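Long-range contacts in mariner Mos1 transposase (Drosophila mauritiana, PDB 4MDA), which cuts the transposon Mos1 out of DNA and pastes it elsewhere, working as a homodimer whose catalytic domains, the part present here, use magnesium or manganese: residues 35-40 with 70-75; 125-130 with 151-156; 164-169 with 199-204. The protein carries 1 engineered substitution. All coordinates share one frame; numbering follows the deposited sequence.

Contact 1: residues 35-40 with 70-75; sequences GDEKWI and KTMLCV. With MN (manganese (II) ion), chain B; MN (manganese (II) ion), chain C; RLT (N-(4-fluorobenzyl)-5-hydroxy-1-methyl-2-(1-methyl-1-{[(5-methyl-1,3,4-oxadiazol-2-yl)carbonyl]amino}ethyl)-6-oxo-1,6-di hydropyrimidine-4-carboxamide), chain D.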
# COMPACT_ATOMS: atom_id res chain seq x y z
N GLY A 35 -1.48 -0.89 -0.90
CA GLY A 35 -0.83 -0.32 -2.09
C GLY A 35 -0.61 1.16 -1.94
O GLY A 35 -1.16 1.77 -1.05
N ASP A 36 0.17 1.70 -2.87
CA ASP A 36 0.51 3.13 -2.83
C ASP A 36 1.23 3.46 -4.14
O ASP A 36 1.66 2.56 -4.87
CB ASP A 36 1.47 3.35 -1.68
CG ASP A 36 1.67 4.78 -1.33
OD1 ASP A 36 0.68 5.57 -1.37
OD2 ASP A 36 2.84 5.03 -0.90
N GLU A 37 1.30 4.76 -4.43
CA GLU A 37 2.01 5.37 -5.55
C GLU A 37 3.36 5.94 -5.17
O GLU A 37 3.50 6.44 -4.07
CB GLU A 37 1.16 6.50 -6.10
CG GLU A 37 -0.26 6.11 -6.50
CD GLU A 37 -1.33 6.26 -5.42
OE1 GLU A 37 -2.53 6.31 -5.83
OE2 GLU A 37 -1.01 6.41 -4.22
N LYS A 38 4.32 5.85 -6.10
CA LYS A 38 5.64 6.45 -5.94
C LYS A 38 6.18 6.85 -7.31
O LYS A 38 6.08 6.11 -8.26
CB LYS A 38 6.61 5.43 -5.31
CG LYS A 38 8.09 5.82 -5.33
CD LYS A 38 8.91 4.89 -4.43
CE LYS A 38 10.44 5.14 -4.48
NZ LYS A 38 10.74 6.45 -3.82
N TRP A 39 6.81 8.00 -7.36
CA TRP A 39 7.50 8.42 -8.59
C TRP A 39 8.80 7.68 -8.79
O TRP A 39 9.65 7.60 -7.86
CB TRP A 39 7.80 9.95 -8.51
CG TRP A 39 6.65 10.92 -8.64
CD1 TRP A 39 6.24 11.82 -7.69
CD2 TRP A 39 5.82 11.13 -9.79
NE1 TRP A 39 5.17 12.55 -8.18
CE2 TRP A 39 4.92 12.18 -9.47
CE3 TRP A 39 5.74 10.54 -11.07
CZ2 TRP A 39 3.95 12.61 -10.36
CZ3 TRP A 39 4.78 10.99 -11.96
CH2 TRP A 39 3.89 12.02 -11.58
N ILE A 40 9.03 7.17 -10.02
CA ILE A 40 10.35 6.70 -10.47
C ILE A 40 10.90 7.61 -11.61
O ILE A 40 10.23 7.90 -12.54
CB ILE A 40 10.26 5.28 -10.94
CG1 ILE A 40 9.69 4.40 -9.82
CG2 ILE A 40 11.64 4.83 -11.39
CD1 ILE A 40 9.54 2.98 -10.25
N LYS A 70 9.72 11.36 -15.49
CA LYS A 70 9.31 10.49 -14.39
C LYS A 70 7.98 9.84 -14.63
O LYS A 70 7.09 10.44 -15.22
CB LYS A 70 9.28 11.28 -13.08
CG LYS A 70 8.18 12.32 -13.00
CD LYS A 70 8.29 13.19 -11.77
CE LYS A 70 7.16 14.20 -11.73
NZ LYS A 70 7.24 14.99 -10.48
N THR A 71 7.81 8.65 -14.04
CA THR A 71 6.64 7.83 -14.26
C THR A 71 6.14 7.38 -12.88
O THR A 71 6.93 7.00 -12.02
CB THR A 71 6.99 6.61 -15.14
OG1 THR A 71 5.89 5.67 -15.18
CG2 THR A 71 8.29 5.89 -14.69
N MET A 72 4.83 7.40 -12.71
CA MET A 72 4.24 6.98 -11.45
C MET A 72 4.04 5.48 -11.44
O MET A 72 3.41 4.90 -12.33
CB MET A 72 2.93 7.68 -11.22
CG MET A 72 2.38 7.44 -9.83
SD MET A 72 1.09 8.57 -9.33
CE MET A 72 1.92 10.12 -9.51
N LEU A 73 4.66 4.85 -10.45
CA LEU A 73 4.38 3.44 -10.09
C LEU A 73 3.22 3.44 -9.13
O LEU A 73 3.24 4.15 -8.10
CB LEU A 73 5.58 2.81 -9.41
CG LEU A 73 5.38 1.43 -8.80
CD1 LEU A 73 5.07 0.42 -9.89
CD2 LEU A 73 6.61 1.06 -8.03
N CYS A 74 2.24 2.59 -9.43
CA CYS A 74 1.02 2.42 -8.61
C CYS A 74 1.01 0.90 -8.35
O CYS A 74 0.90 0.17 -9.33
CB CYS A 74 -0.23 2.79 -9.39
SG CYS A 74 -0.16 4.52 -9.95
N VAL A 75 1.14 0.42 -7.13
CA VAL A 75 1.35 -1.01 -6.94
C VAL A 75 0.52 -1.48 -5.77
O VAL A 75 0.39 -0.77 -4.74
CB VAL A 75 2.86 -1.39 -6.70
CG1 VAL A 75 3.46 -0.55 -5.53
CG2 VAL A 75 3.10 -2.87 -6.53
MN MN B . 0.71 7.74 -0.98
MN MN C . 4.06 6.51 -0.01
CAA RLT D . -2.04 13.61 5.15
CAB RLT D . 6.16 9.97 2.28
CAC RLT D . 5.26 12.42 3.81
CAD RLT D . 5.19 13.47 1.40
OAE RLT D . 0.35 9.81 -0.45
OAF RLT D . 2.31 11.92 4.45
OAG RLT D . 5.09 8.16 1.14
OAH RLT D . 2.56 8.01 0.10
FAI RLT D . -4.47 13.28 3.89
CAJ RLT D . -3.21 11.82 2.55
CAK RLT D . -3.01 14.17 2.22
CAL RLT D . -2.31 11.61 1.50
CAM RLT D . -2.09 13.97 1.20
CAN RLT D . -0.75 12.43 -0.26
NAO RLT D . -0.55 15.26 3.68
NAP RLT D . 0.77 15.04 3.25
NAQ RLT D . 2.74 11.51 1.40
NAR RLT D . 0.54 11.95 0.33
NAS RLT D . 3.20 13.41 2.82
OAT RLT D . 0.08 13.25 4.48
CAU RLT D . 0.91 10.67 0.19
CAV RLT D . 2.28 12.95 3.71
CAW RLT D . -0.89 14.15 4.38
CAX RLT D . -3.59 13.10 2.89
CAY RLT D . -1.74 12.68 0.83
CAZ RLT D . 2.92 9.17 0.65
CBA RLT D . 1.08 13.82 3.76
CBB RLT D . 2.21 10.44 0.73
CBC RLT D . 4.00 11.54 1.94
CBD RLT D . 4.28 9.16 1.21
NBE RLT D . 4.76 10.32 1.80
CBF RLT D . 4.50 12.93 2.61
O HOH W 1 1.85 8.18 -2.82
O HOH W 2 -1.10 7.98 -2.13
O HOH W 3 5.09 6.85 -1.86
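The indole of Trp39 lies between two side chains of strand 70-75. Over one face runs Lys70. Its CE sits 3.6 Å from the centroid of the six-membered ring, almost on the ring normal, a CH-pi contact. Its NZ stands 4.0 Å from the centroid of the five-membered ring, a cation-pi contact. Beyond CG the lysine chain is fully extended, which lays its methylenes across the ring. On the opposite face, in the conformer modelled here, is Met72, whose CE is 3.3 Å from Trp39 CZ2, toward the rim. Its chain bends only at the last torsion (chi3 -57°), which turns CE onto the six-membered ring as a CH-pi contact, with SD behind it in a Met-aromatic contact. The backbone of Thr71 lies at the ring edge.

Antiparallel pairing joins the strands. Six backbone hydrogen bonds join Asp36 to Val75, Lys38 to Leu73 and Ile40 to Thr71, the shortest being Lys38 N to Leu73 O at 2.8 Å. Glu37 and Cys74 form a non-hydrogen-bonded pair on the Trp39 face, where Glu37 CG meets Cys74 SG at 3.8 Å. The carboxylate of Glu37 turns away to His134 and to a manganese-bound water.

On the other face Asp36 bridges both manganese ions, OD1 at 2.2 Å from one and OD2 at 2.1 Å from the other. Asp129 and Asp164 each bind one of these ions. The strand pairing probably sets the backbone from which Asp36 reaches both metals. Each oxygen of its carboxylate goes to a different ion, and Glu37 O holds a water of each.

Contact 2: residues 125-130 with 151-156; sequences IFLHDN and LPHAAY. With MN (manganese (II) ion), chain B; RLT (N-(4-fluorobenzyl)-5-hydroxy-1-methyl-2-(1-methyl-1-{[(5-methyl-1,3,4-oxadiazol-2-yl)carbonyl]amino}ethyl)-6-oxo-1,6-di hydropyrimidine-4-carboxamide), chain D.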
# COMPACT_ATOMS: atom_id res chain seq x y z
N ILE A 125 -9.32 -7.08 2.90
CA ILE A 125 -9.15 -5.92 3.77
C ILE A 125 -8.12 -5.02 3.06
O ILE A 125 -6.96 -5.36 2.92
CB ILE A 125 -8.69 -6.34 5.16
CG1 ILE A 125 -9.76 -7.25 5.81
CG2 ILE A 125 -8.33 -5.20 6.06
CD1 ILE A 125 -9.29 -7.88 7.04
N PHE A 126 -8.54 -3.80 2.79
CA PHE A 126 -7.78 -2.92 1.91
C PHE A 126 -7.16 -1.80 2.71
O PHE A 126 -7.85 -1.16 3.48
CB PHE A 126 -8.74 -2.39 0.86
CG PHE A 126 -8.06 -1.71 -0.30
CD1 PHE A 126 -7.15 -2.36 -1.07
CD2 PHE A 126 -8.26 -0.35 -0.56
CE1 PHE A 126 -6.57 -1.79 -2.17
CE2 PHE A 126 -7.70 0.23 -1.70
CZ PHE A 126 -6.82 -0.48 -2.48
N LEU A 127 -5.86 -1.64 2.54
CA LEU A 127 -5.12 -0.60 3.27
C LEU A 127 -4.48 0.31 2.26
O LEU A 127 -3.54 -0.10 1.52
CB LEU A 127 -4.09 -1.26 4.14
CG LEU A 127 -3.13 -0.34 4.95
CD1 LEU A 127 -4.01 0.52 5.79
CD2 LEU A 127 -2.22 -1.23 5.78
N HIS A 128 -4.99 1.53 2.17
CA HIS A 128 -4.39 2.58 1.35
C HIS A 128 -4.47 3.88 2.08
O HIS A 128 -5.14 3.99 3.11
CB HIS A 128 -5.07 2.70 -0.05
CG HIS A 128 -6.48 3.14 -0.06
ND1 HIS A 128 -7.12 3.46 -1.23
CD2 HIS A 128 -7.42 3.23 0.91
CE1 HIS A 128 -8.35 3.84 -0.97
NE2 HIS A 128 -8.58 3.67 0.31
N ASP A 129 -3.67 4.83 1.62
CA ASP A 129 -3.71 6.11 2.33
C ASP A 129 -4.86 6.98 1.88
O ASP A 129 -5.64 6.66 0.95
CB ASP A 129 -2.31 6.74 2.33
CG ASP A 129 -1.81 7.16 0.98
OD1 ASP A 129 -2.60 7.60 0.16
OD2 ASP A 129 -0.57 7.10 0.74
N ASN A 130 -5.05 8.08 2.55
CA ASN A 130 -6.19 8.88 2.18
C ASN A 130 -5.88 10.08 1.34
O ASN A 130 -6.48 11.13 1.58
CB ASN A 130 -6.94 9.24 3.44
CG ASN A 130 -7.81 8.10 3.90
OD1 ASN A 130 -8.61 7.53 3.11
ND2 ASN A 130 -7.58 7.66 5.12
N LEU A 151 -9.50 -0.24 5.84
CA LEU A 151 -8.90 0.03 7.13
C LEU A 151 -8.70 1.50 7.30
O LEU A 151 -8.40 2.20 6.35
CB LEU A 151 -7.53 -0.66 7.19
CG LEU A 151 -7.50 -2.13 7.43
CD1 LEU A 151 -6.04 -2.51 7.72
CD2 LEU A 151 -8.37 -2.63 8.62
N PRO A 152 -8.82 2.00 8.57
CA PRO A 152 -8.41 3.38 8.80
C PRO A 152 -6.95 3.58 8.64
O PRO A 152 -6.17 2.67 8.89
CB PRO A 152 -8.79 3.61 10.26
CG PRO A 152 -8.81 2.27 10.90
CD PRO A 152 -9.20 1.29 9.79
N HIS A 153 -6.60 4.76 8.19
CA HIS A 153 -5.21 5.18 8.06
C HIS A 153 -5.06 6.69 8.30
O HIS A 153 -5.75 7.50 7.63
CB HIS A 153 -4.71 4.84 6.67
CG HIS A 153 -3.24 4.98 6.52
ND1 HIS A 153 -2.37 4.10 7.11
CD2 HIS A 153 -2.49 5.90 5.90
CE1 HIS A 153 -1.13 4.48 6.86
NE2 HIS A 153 -1.18 5.56 6.11
N ALA A 154 -4.15 7.03 9.22
CA ALA A 154 -3.84 8.42 9.56
C ALA A 154 -2.99 9.17 8.60
O ALA A 154 -2.04 8.66 8.01
CB ALA A 154 -3.18 8.45 10.96
N ALA A 155 -3.27 10.46 8.45
CA ALA A 155 -2.37 11.33 7.73
C ALA A 155 -0.91 11.29 8.25
O ALA A 155 -0.65 11.02 9.44
CB ALA A 155 -2.91 12.75 7.83
N TYR A 156 0.01 11.56 7.36
CA TYR A 156 1.41 11.63 7.64
C TYR A 156 1.94 10.38 8.33
O TYR A 156 2.76 10.49 9.24
CB TYR A 156 1.68 12.85 8.54
CG TYR A 156 1.64 14.15 7.76
CD1 TYR A 156 2.72 14.55 6.97
CD2 TYR A 156 0.51 14.97 7.82
CE1 TYR A 156 2.67 15.74 6.23
CE2 TYR A 156 0.43 16.14 7.07
CZ TYR A 156 1.51 16.53 6.30
OH TYR A 156 1.41 17.72 5.60
MN MN B . 0.71 7.74 -0.98
CAA RLT D . -2.04 13.61 5.15
CAB RLT D . 6.16 9.97 2.28
CAC RLT D . 5.26 12.42 3.81
CAD RLT D . 5.19 13.47 1.40
OAE RLT D . 0.35 9.81 -0.45
OAF RLT D . 2.31 11.92 4.45
OAG RLT D . 5.09 8.16 1.14
OAH RLT D . 2.56 8.01 0.10
FAI RLT D . -4.47 13.28 3.89
CAJ RLT D . -3.21 11.82 2.55
CAK RLT D . -3.01 14.17 2.22
CAL RLT D . -2.31 11.61 1.50
CAM RLT D . -2.09 13.97 1.20
CAN RLT D . -0.75 12.43 -0.26
NAO RLT D . -0.55 15.26 3.68
NAP RLT D . 0.77 15.04 3.25
NAQ RLT D . 2.74 11.51 1.40
NAR RLT D . 0.54 11.95 0.33
NAS RLT D . 3.20 13.41 2.82
OAT RLT D . 0.08 13.25 4.48
CAU RLT D . 0.91 10.67 0.19
CAV RLT D . 2.28 12.95 3.71
CAW RLT D . -0.89 14.15 4.38
CAX RLT D . -3.59 13.10 2.89
CAY RLT D . -1.74 12.68 0.83
CAZ RLT D . 2.92 9.17 0.65
CBA RLT D . 1.08 13.82 3.76
CBB RLT D . 2.21 10.44 0.73
CBC RLT D . 4.00 11.54 1.94
CBD RLT D . 4.28 9.16 1.21
NBE RLT D . 4.76 10.32 1.80
CBF RLT D . 4.50 12.93 2.61
O HOH W 4 -7.20 1.76 3.94
O HOH W 2 -1.10 7.98 -2.13
O HOH W 1 1.85 8.18 -2.82
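Apolar contacts join Leu151 to the strand. Its CG is pressed against Ile125 CG2 at 3.5 Å, tighter than usual for two carbons. Its CB lies 4.0 Å from Leu127 CD1, and both pairs of side chains meet at a slant. His153 brings its ring to the CB of Asp129, with CD2 at 3.7 Å.

Two direct hydrogen bonds link the segments. Leu151 N gives a nearly straight bond to Phe126 O, 3.0 Å long. In the modelled conformer, Asn130 ND2 gives a weak one to His153 O. A water adds a further link, accepting from His128 N and lying within hydrogen-bonding distance of Phe126 O and Leu151 O. The ring of His128 turns elsewhere, to Tyr99.

Metal and ligand contacts gather at the far end. Asp129 OD2 binds one manganese ion at 2.2 Å, while OD1 accepts a bond from a water on the same ion and a weak one from Ala131 N. The chi1 of 66° swings this carboxylate away from residues 151-156 and toward the metal, which Asp36 also binds. The inhibitor RLT chelates the ion, and its oxadiazole end lies over one face of the Tyr156 ring, with NAP 3.5 Å from Tyr156 CZ.

Leucine packing, one backbone bond and a water join the strand end to the loop, while the Asp129 carboxylate serves the metal and its water and the Tyr156 ring backs the oxadiazole.

Contact 3: residues 164-169 with 199-204; sequences DYHLFA and DEFYWR. With MN (manganese (II) ion), chain C; RLT (N-(4-fluorobenzyl)-5-hydroxy-1-methyl-2-(1-methyl-1-{[(5-methyl-1,3,4-oxadiazol-2-yl)carbonyl]amino}ethyl)-6-oxo-1,6-di hydropyrimidine-4-carboxamide), chain D.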
# COMPACT_ATOMS: atom_id res chain seq x y z
N ASP A 164 5.30 1.93 2.14
CA ASP A 164 6.33 2.93 2.43
C ASP A 164 7.42 2.36 3.31
O ASP A 164 8.61 2.41 2.92
CB ASP A 164 5.68 4.20 2.98
CG ASP A 164 4.94 4.99 1.92
OD1 ASP A 164 5.52 5.19 0.82
OD2 ASP A 164 3.79 5.44 2.14
N TYR A 165 7.10 1.77 4.42
CA TYR A 165 8.19 1.38 5.37
C TYR A 165 8.87 0.12 4.97
O TYR A 165 9.99 -0.11 5.39
CB TYR A 165 7.63 1.29 6.80
CG TYR A 165 6.70 0.11 7.11
CD1 TYR A 165 7.13 -1.19 7.10
CD2 TYR A 165 5.36 0.34 7.42
CE1 TYR A 165 6.27 -2.23 7.38
CE2 TYR A 165 4.51 -0.69 7.71
CZ TYR A 165 4.96 -1.98 7.74
OH TYR A 165 4.15 -3.04 8.02
N HIS A 166 8.27 -0.66 4.09
CA HIS A 166 8.83 -1.95 3.68
C HIS A 166 9.20 -1.99 2.18
O HIS A 166 10.39 -2.12 1.79
CB HIS A 166 7.94 -3.09 4.10
CG HIS A 166 8.55 -4.41 3.93
ND1 HIS A 166 9.49 -4.91 4.80
CD2 HIS A 166 8.45 -5.31 2.93
CE1 HIS A 166 9.87 -6.11 4.39
NE2 HIS A 166 9.29 -6.35 3.24
N LEU A 167 8.18 -1.88 1.34
CA LEU A 167 8.39 -2.09 -0.11
C LEU A 167 9.23 -1.04 -0.77
O LEU A 167 10.27 -1.30 -1.36
CB LEU A 167 7.04 -2.24 -0.84
CG LEU A 167 7.15 -2.64 -2.32
CD1 LEU A 167 7.73 -3.99 -2.47
CD2 LEU A 167 5.75 -2.53 -2.96
N PHE A 168 8.81 0.20 -0.65
CA PHE A 168 9.51 1.34 -1.26
C PHE A 168 10.81 1.68 -0.53
O PHE A 168 11.69 2.19 -1.15
CB PHE A 168 8.66 2.58 -1.34
CG PHE A 168 7.39 2.47 -2.19
CD1 PHE A 168 7.34 1.63 -3.31
CD2 PHE A 168 6.28 3.28 -1.94
CE1 PHE A 168 6.17 1.53 -4.07
CE2 PHE A 168 5.12 3.19 -2.74
CZ PHE A 168 5.09 2.32 -3.84
N ALA A 169 10.90 1.43 0.77
CA ALA A 169 12.15 1.58 1.53
C ALA A 169 13.24 0.68 0.87
O ALA A 169 14.33 1.14 0.49
CB ALA A 169 11.93 1.20 2.99
N ASP A 199 9.04 -14.93 -1.17
CA ASP A 199 7.76 -14.82 -0.50
C ASP A 199 7.90 -14.27 0.92
O ASP A 199 7.06 -13.49 1.36
CB ASP A 199 7.02 -16.19 -0.46
CG ASP A 199 6.53 -16.65 -1.84
OD1 ASP A 199 6.83 -16.02 -2.88
OD2 ASP A 199 5.82 -17.68 -1.86
N GLU A 200 9.00 -14.61 1.59
CA GLU A 200 9.25 -14.25 2.97
C GLU A 200 9.34 -12.69 3.09
O GLU A 200 8.91 -12.11 4.08
CB GLU A 200 10.53 -14.98 3.45
CG GLU A 200 10.46 -16.54 3.57
CD GLU A 200 10.31 -17.42 2.26
OE1 GLU A 200 9.82 -18.56 2.40
OE2 GLU A 200 10.69 -17.07 1.11
N PHE A 201 9.88 -12.04 2.06
CA PHE A 201 10.04 -10.57 2.08
C PHE A 201 8.66 -9.93 2.20
O PHE A 201 8.46 -8.99 2.98
CB PHE A 201 10.70 -10.11 0.77
CG PHE A 201 10.72 -8.65 0.57
CD1 PHE A 201 11.65 -7.88 1.19
CD2 PHE A 201 9.74 -8.02 -0.23
CE1 PHE A 201 11.70 -6.50 0.94
CE2 PHE A 201 9.75 -6.67 -0.43
CZ PHE A 201 10.74 -5.91 0.16
N TYR A 202 7.73 -10.40 1.39
CA TYR A 202 6.40 -9.78 1.38
C TYR A 202 5.64 -10.07 2.66
O TYR A 202 4.98 -9.18 3.24
CB TYR A 202 5.62 -10.23 0.14
CG TYR A 202 6.30 -9.74 -1.15
CD1 TYR A 202 6.20 -8.43 -1.53
CD2 TYR A 202 6.96 -10.62 -2.00
CE1 TYR A 202 6.80 -7.98 -2.70
CE2 TYR A 202 7.54 -10.18 -3.19
CZ TYR A 202 7.46 -8.87 -3.51
OH TYR A 202 8.03 -8.39 -4.70
N TRP A 203 5.74 -11.33 3.09
CA TRP A 203 5.12 -11.75 4.36
C TRP A 203 5.66 -10.87 5.51
O TRP A 203 4.86 -10.37 6.30
CB TRP A 203 5.39 -13.23 4.60
CG TRP A 203 4.64 -13.83 5.73
CD1 TRP A 203 3.44 -14.49 5.63
CD2 TRP A 203 5.01 -13.89 7.10
NE1 TRP A 203 3.01 -14.89 6.87
CE2 TRP A 203 3.94 -14.50 7.79
CE3 TRP A 203 6.13 -13.46 7.81
CZ2 TRP A 203 3.99 -14.75 9.13
CZ3 TRP A 203 6.12 -13.66 9.26
CH2 TRP A 203 5.11 -14.30 9.84
N ARG A 204 6.97 -10.71 5.65
CA ARG A 204 7.53 -9.87 6.75
C ARG A 204 6.99 -8.46 6.67
O ARG A 204 6.66 -7.85 7.69
CB ARG A 204 9.05 -9.87 6.67
CG ARG A 204 9.91 -9.34 7.85
CD ARG A 204 11.35 -9.96 7.83
NE ARG A 204 11.81 -10.38 6.48
CZ ARG A 204 12.12 -11.62 6.09
NH1 ARG A 204 12.07 -12.65 6.92
NH2 ARG A 204 12.49 -11.84 4.82
MN MN C . 4.06 6.51 -0.01
CAA RLT D . -2.04 13.61 5.15
CAB RLT D . 6.16 9.97 2.28
CAC RLT D . 5.26 12.42 3.81
CAD RLT D . 5.19 13.47 1.40
OAE RLT D . 0.35 9.81 -0.45
OAF RLT D . 2.31 11.92 4.45
OAG RLT D . 5.09 8.16 1.14
OAH RLT D . 2.56 8.01 0.10
FAI RLT D . -4.47 13.28 3.89
CAJ RLT D . -3.21 11.82 2.55
CAK RLT D . -3.01 14.17 2.22
CAL RLT D . -2.31 11.61 1.50
CAM RLT D . -2.09 13.97 1.20
CAN RLT D . -0.75 12.43 -0.26
NAO RLT D . -0.55 15.26 3.68
NAP RLT D . 0.77 15.04 3.25
NAQ RLT D . 2.74 11.51 1.40
NAR RLT D . 0.54 11.95 0.33
NAS RLT D . 3.20 13.41 2.82
OAT RLT D . 0.08 13.25 4.48
CAU RLT D . 0.91 10.67 0.19
CAV RLT D . 2.28 12.95 3.71
CAW RLT D . -0.89 14.15 4.38
CAX RLT D . -3.59 13.10 2.89
CAY RLT D . -1.74 12.68 0.83
CAZ RLT D . 2.92 9.17 0.65
CBA RLT D . 1.08 13.82 3.76
CBB RLT D . 2.21 10.44 0.73
CBC RLT D . 4.00 11.54 1.94
CBD RLT D . 4.28 9.16 1.21
NBE RLT D . 4.76 10.32 1.80
CBF RLT D . 4.50 12.93 2.61
O HOH W 3 5.09 6.85 -1.86
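Helices 164-169 and 199-204 run roughly antiparallel, at 149°, with segment axes 10.2 Å apart at closest approach and a wider pi-type turn at 164-168. His166 and Phe201 carry most of the contact. The imidazole of His166 puts NE2 over the centre of one face of the Phe201 ring, 3.3 Å from CE1. The two planes meet obliquely, 39° apart. The same NE2 donates a weak, bent hydrogen bond to the backbone carbonyl of Phe201, with NE2 2.8 Å from O and an angle of 124° at the hydrogen. The other ring nitrogen, ND1, is bonded to Lys208, which would help fix the rotation of the imidazole.

Leu167 comes in at the edge of the Phe201 ring, its CD1 3.9 Å from CE2 and close to the ring plane. The same methyl meets Tyr202 CE1 at 4.1 Å. Phe201 turns its CG away from its own backbone N, which offers a face of the ring to the imidazole and an edge to the leucine methyl. The Tyr202 hydroxyl is bonded to Phe194 O. An alanine in place of Phe201 removes the ring under His166 NE2 and would probably leave a gap beside the Leu167 methyl and the imidazole freer to shift.

Two residues before His166, Asp164 binds a manganese ion through both oxygens, OD1 at 2.1 Å and OD2 at 2.4 Å. Asp36 is a second ligand of that ion. Leu167 and Phe168 also rest on strand 70-78. The arrangement is that of an RNase H-like DDE/D catalytic core, in which a helix beside the sheet presents the third metal-binding aspartate.

Contacts 1 and 2 reach the same sheet, on the neighbouring strands 32-41 and 125-127; contact 3 joins two helices. Contacts 2 and 3 are buried, and contact 1 is partly so. Contact 1 is mostly regular strand pairing, with a tryptophan packed on one face. Contact 2 relies on a few bonds, one water and leucine packing, and contact 3 on rings and a single weak bond. Each supplies one metal-binding aspartate. Contacts 1 and 2 share one manganese ion, and contacts 1 and 3 share the other. Contacts 2 and 3 do not touch, yet both reach RLT. Phe168 of contact 3 packs on Asp36, Lys38 and Val75 of contact 1.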